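Side-chain contacts in mRNA export factor (Human herpesvirus 1, PDB 4YXP), which regulates viral gene expression, exporting intronless viral mRNAs from the nucleus and inhibiting host splicing, with this chain comprising its folded, homodimerising C-terminal domain: residues L123-M128 against P141-T146; A200-V203 against E209-Y212. All coordinates share one frame; numbering follows the deposited sequence.

Interaction 1. Residues L123-M128 against P141-T146; sequences LAWCKM and PIIGTT
W125 holds CG anti to its backbone N (chi1 180°), which sends the indole out to the short helical turn 141-144, while I142 has CG1 anti to its carbonyl carbon (chi1 -66°) and extends straight on to CD1. The two side chains meet at about a right angle, and the I142 methyl settles over one indole face: CD1 stands 3.9 Å from the centroid of the W125 five-membered ring, 19° off its normal, a CH-pi contact. I142 CG2 adds a touch on W125 CD1 at 3.9 Å. On the opposite face M128 CE stands 3.3 Å above the plane, displaced toward the rim of the six-membered ring. I143 arrives at the edge, in plane, its CG1 3.9 Å from W125 CD1, and also reaches C126 SG loosely. The indole NE1 bonds to D140, whose other carboxylate oxygen accepts from the backbone N of I142 and I143, which ties the ring's orientation to the start of the turn. Past the turn, T146 OG1 hydrogen-bonds to I143 O at 2.8 Å. F269 and Y268 of the second subunit pack on W125 and I142 respectively. This is a buried helix-to-turn junction of the all-helical domain at the intertwined dimer interface.

Interaction 2. Residues A200-V203 against E209-Y212; sequences ANRV and EIDY
The guanidinium of R202 has N201 CB at its edge, in plane; I210, across the contact, meets the aliphatic root of the arginine instead of the flat group. This is a helix-loop contact inside the CHC2-type zinc-finger region, away from the metal itself: the chain leaves helix 188-204, turns, and lays 209-212 back against the helix's last turns. I210 points at the helix and spreads its branches over two successive residues. Its CG1 and CG2 come up side by side against R202 CB, each at 3.9 Å, and I210 CG2 also comes within 4.0 Å of R202 CG. A bend at chi2 (-62°) then carries the rest of R202 away from the isoleucine, leading its charged end off the apolar patch. There R202 NE lies near R205 NH2, two like charges close together. The loop is held by its own Asx turn, D211 OD1 to A213 N, and by bonds to an earlier part of the chain: the I210 backbone with L136, and Y212 OH with L134 O. I143 touches both I210 and V203, extending the apolar patch toward the short helical turn 141-144. The tip of the CG1 branch of I210 makes the second touch on the helix, for although V203 directs its CB away from the loop, its CG2 branch still lies 3.9 Å from I210 CD1.

Interaction 1 is fully buried and interaction 2 only partly, the latter about 16 Å from the centre of the chain against 10 Å for the former, measured from the centre of each contact. The two do not share a segment, yet they adjoin through I143, which touches both: I143 CG2 lies 3.8 Å from I210 CD1, and I143 O 3.6 Å from V203 CG2. Beside it, C126 of helix 112-132 touches L199 of helix 188-204 directly. Neither contact has a hydrogen bond across its segments. Interaction 1 is built on an aromatic ring and meets the second subunit, whereas interaction 2 is purely aliphatic, uses the root of an arginine whose charged end turns away, and is touched by no other chain of the assembly.

Interaction 1. Residues L123-M128 against P141-T146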
ATOM      1  N   LEU B 123     -16.219   2.836   8.895  1.00 20.68           N
ATOM      2  CA  LEU B 123     -17.224   3.892   8.951  1.00 21.93           C
ATOM      3  C   LEU B 123     -18.574   3.389   9.469  1.00 22.31           C
ATOM      4  O   LEU B 123     -19.280   4.119  10.168  1.00 23.15           O
ATOM      5  CB  LEU B 123     -17.392   4.535   7.571  1.00 22.79           C
ATOM      6  CG  LEU B 123     -16.165   5.276   7.015  1.00 23.69           C
ATOM      7  CD1 LEU B 123     -16.535   6.053   5.764  1.00 24.41           C
ATOM      8  CD2 LEU B 123     -15.538   6.209   8.045  1.00 24.94           C
ATOM      9  N   ALA B 124     -18.938   2.152   9.145  1.00 20.98           N
ATOM     10  CA  ALA B 124     -20.188   1.596   9.664  1.00 21.24           C
ATOM     11  C   ALA B 124     -20.084   1.389  11.174  1.00 20.88           C
ATOM     12  O   ALA B 124     -21.056   1.590  11.909  1.00 22.49           O
ATOM     13  CB  ALA B 124     -20.529   0.291   8.967  1.00 21.42           C
ATOM     14  N   TRP B 125     -18.900   0.994  11.632  1.00 20.44           N
ATOM     15  CA  TRP B 125     -18.631   0.854  13.064  1.00 22.45           C
ATOM     16  C   TRP B 125     -18.796   2.201  13.761  1.00 23.39           C
ATOM     17  O   TRP B 125     -19.432   2.295  14.810  1.00 23.54           O
ATOM     18  CB  TRP B 125     -17.221   0.297  13.291  1.00 22.97           C
ATOM     19  CG  TRP B 125     -16.840   0.116  14.735  1.00 23.86           C
ATOM     20  CD1 TRP B 125     -15.972   0.886  15.458  1.00 25.81           C
ATOM     21  CD2 TRP B 125     -17.305  -0.909  15.625  1.00 24.20           C
ATOM     22  NE1 TRP B 125     -15.872   0.404  16.744  1.00 25.98           N
ATOM     23  CE2 TRP B 125     -16.679  -0.695  16.870  1.00 24.74           C
ATOM     24  CE3 TRP B 125     -18.190  -1.983  15.490  1.00 25.74           C
ATOM     25  CZ2 TRP B 125     -16.914  -1.516  17.974  1.00 25.57           C
ATOM     26  CZ3 TRP B 125     -18.421  -2.798  16.588  1.00 26.86           C
ATOM     27  CH2 TRP B 125     -17.785  -2.558  17.811  1.00 26.24           C
ATOM     28  N   CYS B 126     -18.228   3.246  13.166  1.00 22.98           N
ATOM     29  CA  CYS B 126     -18.381   4.596  13.697  1.00 23.50           C
ATOM     30  C   CYS B 126     -19.849   5.010  13.718  1.00 23.49           C
ATOM     31  O   CYS B 126     -20.310   5.640  14.670  1.00 23.74           O
ATOM     32  CB  CYS B 126     -17.569   5.599  12.875  1.00 25.41           C
ATOM     33  SG  CYS B 126     -15.791   5.493  13.144  1.00 26.26           S
ATOM     34  N   LYS B 127     -20.585   4.660  12.668  1.00 23.86           N
ATOM     35  CA  LYS B 127     -21.986   5.051  12.581  1.00 24.45           C
ATOM     36  C   LYS B 127     -22.803   4.330  13.649  1.00 25.35           C
ATOM     37  O   LYS B 127     -23.765   4.881  14.187  1.00 26.14           O
ATOM     38  CB  LYS B 127     -22.563   4.761  11.191  1.00 23.97           C
ATOM     39  CG  LYS B 127     -23.936   5.393  10.998  1.00 24.45           C
ATOM     40  CD  LYS B 127     -24.544   5.120   9.633  1.00 25.91           C
ATOM     41  CE  LYS B 127     -25.935   5.742   9.548  1.00 28.69           C
ATOM     42  NZ  LYS B 127     -26.561   5.604   8.207  1.00 29.43           N
ATOM     43  N   MET B 128     -22.411   3.099  13.956  1.00 25.62           N
ATOM     44  CA  MET B 128     -23.085   2.324  14.991  1.00 27.27           C
ATOM     45  C   MET B 128     -22.830   2.944  16.365  1.00 27.19           C
ATOM     46  O   MET B 128     -23.748   3.058  17.181  1.00 27.84           O
ATOM     47  CB  MET B 128     -22.617   0.865  14.952  1.00 27.51           C
ATOM     48  CG  MET B 128     -23.223  -0.028  16.038  1.00 28.58           C
ATOM     49  SD  MET B 128     -22.386   0.080  17.637  1.00 28.37           S
ATOM     50  CE  MET B 128     -20.757  -0.542  17.228  1.00 27.72           C
ATOM     51  N   PRO B 141      -9.808  -1.443  18.353  1.00 25.27           N
ATOM     52  CA  PRO B 141      -9.034  -1.998  17.230  1.00 25.98           C
ATOM     53  C   PRO B 141      -9.471  -1.523  15.843  1.00 24.17           C
ATOM     54  O   PRO B 141      -8.625  -1.395  14.956  1.00 23.14           O
ATOM     55  CB  PRO B 141      -9.258  -3.509  17.364  1.00 26.89           C
ATOM     56  CG  PRO B 141      -9.529  -3.720  18.809  1.00 28.21           C
ATOM     57  CD  PRO B 141     -10.294  -2.506  19.253  1.00 27.39           C
ATOM     58  N   ILE B 142     -10.763  -1.271  15.660  1.00 22.67           N
ATOM     59  CA  ILE B 142     -11.280  -0.866  14.358  1.00 20.86           C
ATOM     60  C   ILE B 142     -10.946   0.604  14.104  1.00 20.96           C
ATOM     61  O   ILE B 142     -10.396   0.955  13.056  1.00 20.77           O
ATOM     62  CB  ILE B 142     -12.799  -1.135  14.262  1.00 20.64           C
ATOM     63  CG1 ILE B 142     -13.056  -2.641  14.306  1.00 22.30           C
ATOM     64  CG2 ILE B 142     -13.382  -0.534  12.983  1.00 20.00           C
ATOM     65  CD1 ILE B 142     -14.528  -3.033  14.333  1.00 25.62           C
ATOM     66  N   ILE B 143     -11.268   1.462  15.065  1.00 22.34           N
ATOM     67  CA  ILE B 143     -10.967   2.883  14.933  1.00 23.45           C
ATOM     68  C   ILE B 143      -9.453   3.094  14.885  1.00 24.30           C
ATOM     69  O   ILE B 143      -8.955   3.925  14.116  1.00 25.34           O
ATOM     70  CB  ILE B 143     -11.617   3.690  16.075  1.00 25.13           C
ATOM     71  CG1 ILE B 143     -13.146   3.597  15.960  1.00 28.79           C
ATOM     72  CG2 ILE B 143     -11.162   5.147  16.040  1.00 25.21           C
ATOM     73  CD1 ILE B 143     -13.906   4.255  17.086  1.00 33.19           C
ATOM     74  N   GLY B 144      -8.724   2.329  15.693  1.00 24.04           N
ATOM     75  CA  GLY B 144      -7.284   2.496  15.809  1.00 23.15           C
ATOM     76  C   GLY B 144      -6.469   2.208  14.553  1.00 22.02           C
ATOM     77  O   GLY B 144      -5.317   2.638  14.448  1.00 22.10           O
ATOM     78  N   THR B 145      -7.044   1.479  13.601  1.00 20.45           N
ATOM     79  CA  THR B 145      -6.309   1.116  12.384  1.00 20.59           C
ATOM     80  C   THR B 145      -6.806   1.880  11.159  1.00 20.28           C
ATOM     81  O   THR B 145      -6.577   1.462  10.023  1.00 20.92           O
ATOM     82  CB  THR B 145      -6.398  -0.398  12.096  1.00 21.26           C
ATOM     83  OG1 THR B 145      -7.771  -0.808  12.051  1.00 23.42           O
ATOM     84  CG2 THR B 145      -5.662  -1.197  13.170  1.00 21.89           C
ATOM     85  N   THR B 146      -7.470   3.010  11.386  1.00 20.29           N
ATOM     86  CA  THR B 146      -7.963   3.833  10.282  1.00 19.75           C
ATOM     87  C   THR B 146      -6.825   4.209   9.322  1.00 18.18           C
ATOM     88  O   THR B 146      -6.997   4.177   8.103  1.00 17.26           O
ATOM     89  CB  THR B 146      -8.646   5.117  10.802  1.00 21.94           C
ATOM     90  OG1 THR B 146      -9.806   4.768  11.569  1.00 22.59           O
ATOM     91  CG2 THR B 146      -9.075   6.024   9.648  1.00 22.29           C
TER

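Interaction 2. Residues A200-V203 against E209-Y212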
ATOM      1  N   ALA B 200      -7.969   9.324  11.343  1.00 23.14           N
ATOM      2  CA  ALA B 200      -6.613   8.847  11.600  1.00 23.78           C
ATOM      3  C   ALA B 200      -5.806   9.881  12.381  1.00 26.66           C
ATOM      4  O   ALA B 200      -5.010   9.532  13.256  1.00 29.67           O
ATOM      5  CB  ALA B 200      -5.909   8.505  10.295  1.00 23.10           C
ATOM      6  N   ASN B 201      -6.018  11.154  12.066  1.00 27.43           N
ATOM      7  CA  ASN B 201      -5.303  12.235  12.735  1.00 29.66           C
ATOM      8  C   ASN B 201      -5.620  12.268  14.228  1.00 30.06           C
ATOM      9  O   ASN B 201      -4.719  12.389  15.052  1.00 30.24           O
ATOM     10  CB  ASN B 201      -5.643  13.585  12.099  1.00 30.53           C
ATOM     11  CG  ASN B 201      -5.021  14.751  12.843  1.00 31.65           C
ATOM     12  OD1 ASN B 201      -5.681  15.422  13.640  1.00 32.43           O
ATOM     13  ND2 ASN B 201      -3.741  14.994  12.593  1.00 31.57           N
ATOM     14  N   ARG B 202      -6.899  12.162  14.573  1.00 29.47           N
ATOM     15  CA  ARG B 202      -7.304  12.191  15.977  1.00 31.64           C
ATOM     16  C   ARG B 202      -6.752  10.976  16.718  1.00 29.73           C
ATOM     17  O   ARG B 202      -6.383  11.069  17.889  1.00 30.12           O
ATOM     18  CB  ARG B 202      -8.827  12.229  16.111  1.00 37.44           C
ATOM     19  CG  ARG B 202      -9.510  13.347  15.343  1.00 45.61           C
ATOM     20  CD  ARG B 202      -9.081  14.727  15.806  1.00 54.99           C
ATOM     21  NE  ARG B 202      -9.873  15.768  15.156  1.00 62.75           N
ATOM     22  CZ  ARG B 202      -9.685  16.189  13.906  1.00 67.30           C
ATOM     23  NH1 ARG B 202      -8.724  15.662  13.157  1.00 67.64           N
ATOM     24  NH2 ARG B 202     -10.463  17.139  13.403  1.00 69.34           N
ATOM     25  N   VAL B 203      -6.703   9.836  16.036  1.00 28.27           N
ATOM     26  CA  VAL B 203      -6.163   8.619  16.635  1.00 29.06           C
ATOM     27  C   VAL B 203      -4.703   8.831  17.025  1.00 33.58           C
ATOM     28  O   VAL B 203      -4.305   8.535  18.153  1.00 33.08           O
ATOM     29  CB  VAL B 203      -6.308   7.412  15.684  1.00 26.03           C
ATOM     30  CG1 VAL B 203      -5.486   6.220  16.178  1.00 26.44           C
ATOM     31  CG2 VAL B 203      -7.774   7.016  15.553  1.00 25.54           C
ATOM     32  N   GLU B 209     -11.252  10.592  23.778  1.00 43.00           N
ATOM     33  CA  GLU B 209     -12.232  10.106  22.823  1.00 41.65           C
ATOM     34  C   GLU B 209     -12.336  11.084  21.658  1.00 36.65           C
ATOM     35  O   GLU B 209     -12.013  12.263  21.787  1.00 36.40           O
ATOM     36  CB  GLU B 209     -13.598   9.893  23.485  1.00 46.34           C
ATOM     37  CG  GLU B 209     -14.213  11.123  24.118  1.00 49.94           C
ATOM     38  CD  GLU B 209     -15.536  10.814  24.801  1.00 51.91           C
ATOM     39  OE1 GLU B 209     -15.518  10.404  25.981  1.00 52.38           O
ATOM     40  OE2 GLU B 209     -16.592  10.972  24.151  1.00 52.61           O
ATOM     41  N   ILE B 210     -12.784  10.575  20.519  1.00 32.98           N
ATOM     42  CA  ILE B 210     -12.802  11.341  19.285  1.00 31.76           C
ATOM     43  C   ILE B 210     -14.157  12.011  19.089  1.00 30.17           C
ATOM     44  O   ILE B 210     -15.187  11.346  19.016  1.00 28.82           O
ATOM     45  CB  ILE B 210     -12.449  10.436  18.089  1.00 32.32           C
ATOM     46  CG1 ILE B 210     -11.036   9.867  18.259  1.00 33.39           C
ATOM     47  CG2 ILE B 210     -12.550  11.201  16.775  1.00 32.20           C
ATOM     48  CD1 ILE B 210     -10.777   8.623  17.442  1.00 33.48           C
ATOM     49  N   ASP B 211     -14.136  13.337  18.999  1.00 31.59           N
ATOM     50  CA  ASP B 211     -15.335  14.132  18.748  1.00 34.71           C
ATOM     51  C   ASP B 211     -16.089  13.626  17.519  1.00 31.16           C
ATOM     52  O   ASP B 211     -15.482  13.353  16.486  1.00 28.92           O
ATOM     53  CB  ASP B 211     -14.951  15.601  18.556  1.00 41.58           C
ATOM     54  CG  ASP B 211     -16.122  16.543  18.740  1.00 49.22           C
ATOM     55  OD1 ASP B 211     -17.268  16.151  18.425  1.00 50.09           O
ATOM     56  OD2 ASP B 211     -15.892  17.680  19.205  1.00 54.31           O
ATOM     57  N   TYR B 212     -17.411  13.514  17.627  1.00 30.07           N
ATOM     58  CA  TYR B 212     -18.233  13.089  16.494  1.00 29.23           C
ATOM     59  C   TYR B 212     -18.062  14.039  15.306  1.00 29.90           C
ATOM     60  O   TYR B 212     -18.267  13.650  14.157  1.00 28.69           O
ATOM     61  CB  TYR B 212     -19.716  13.021  16.878  1.00 29.47           C
ATOM     62  CG  TYR B 212     -20.124  11.859  17.769  1.00 28.59           C
ATOM     63  CD1 TYR B 212     -19.199  10.929  18.228  1.00 27.36           C
ATOM     64  CD2 TYR B 212     -21.453  11.694  18.139  1.00 29.14           C
ATOM     65  CE1 TYR B 212     -19.593   9.867  19.040  1.00 27.83           C
ATOM     66  CE2 TYR B 212     -21.853  10.644  18.943  1.00 29.49           C
ATOM     67  CZ  TYR B 212     -20.922   9.734  19.392  1.00 29.55           C
ATOM     68  OH  TYR B 212     -21.336   8.690  20.190  1.00 31.59           O
TER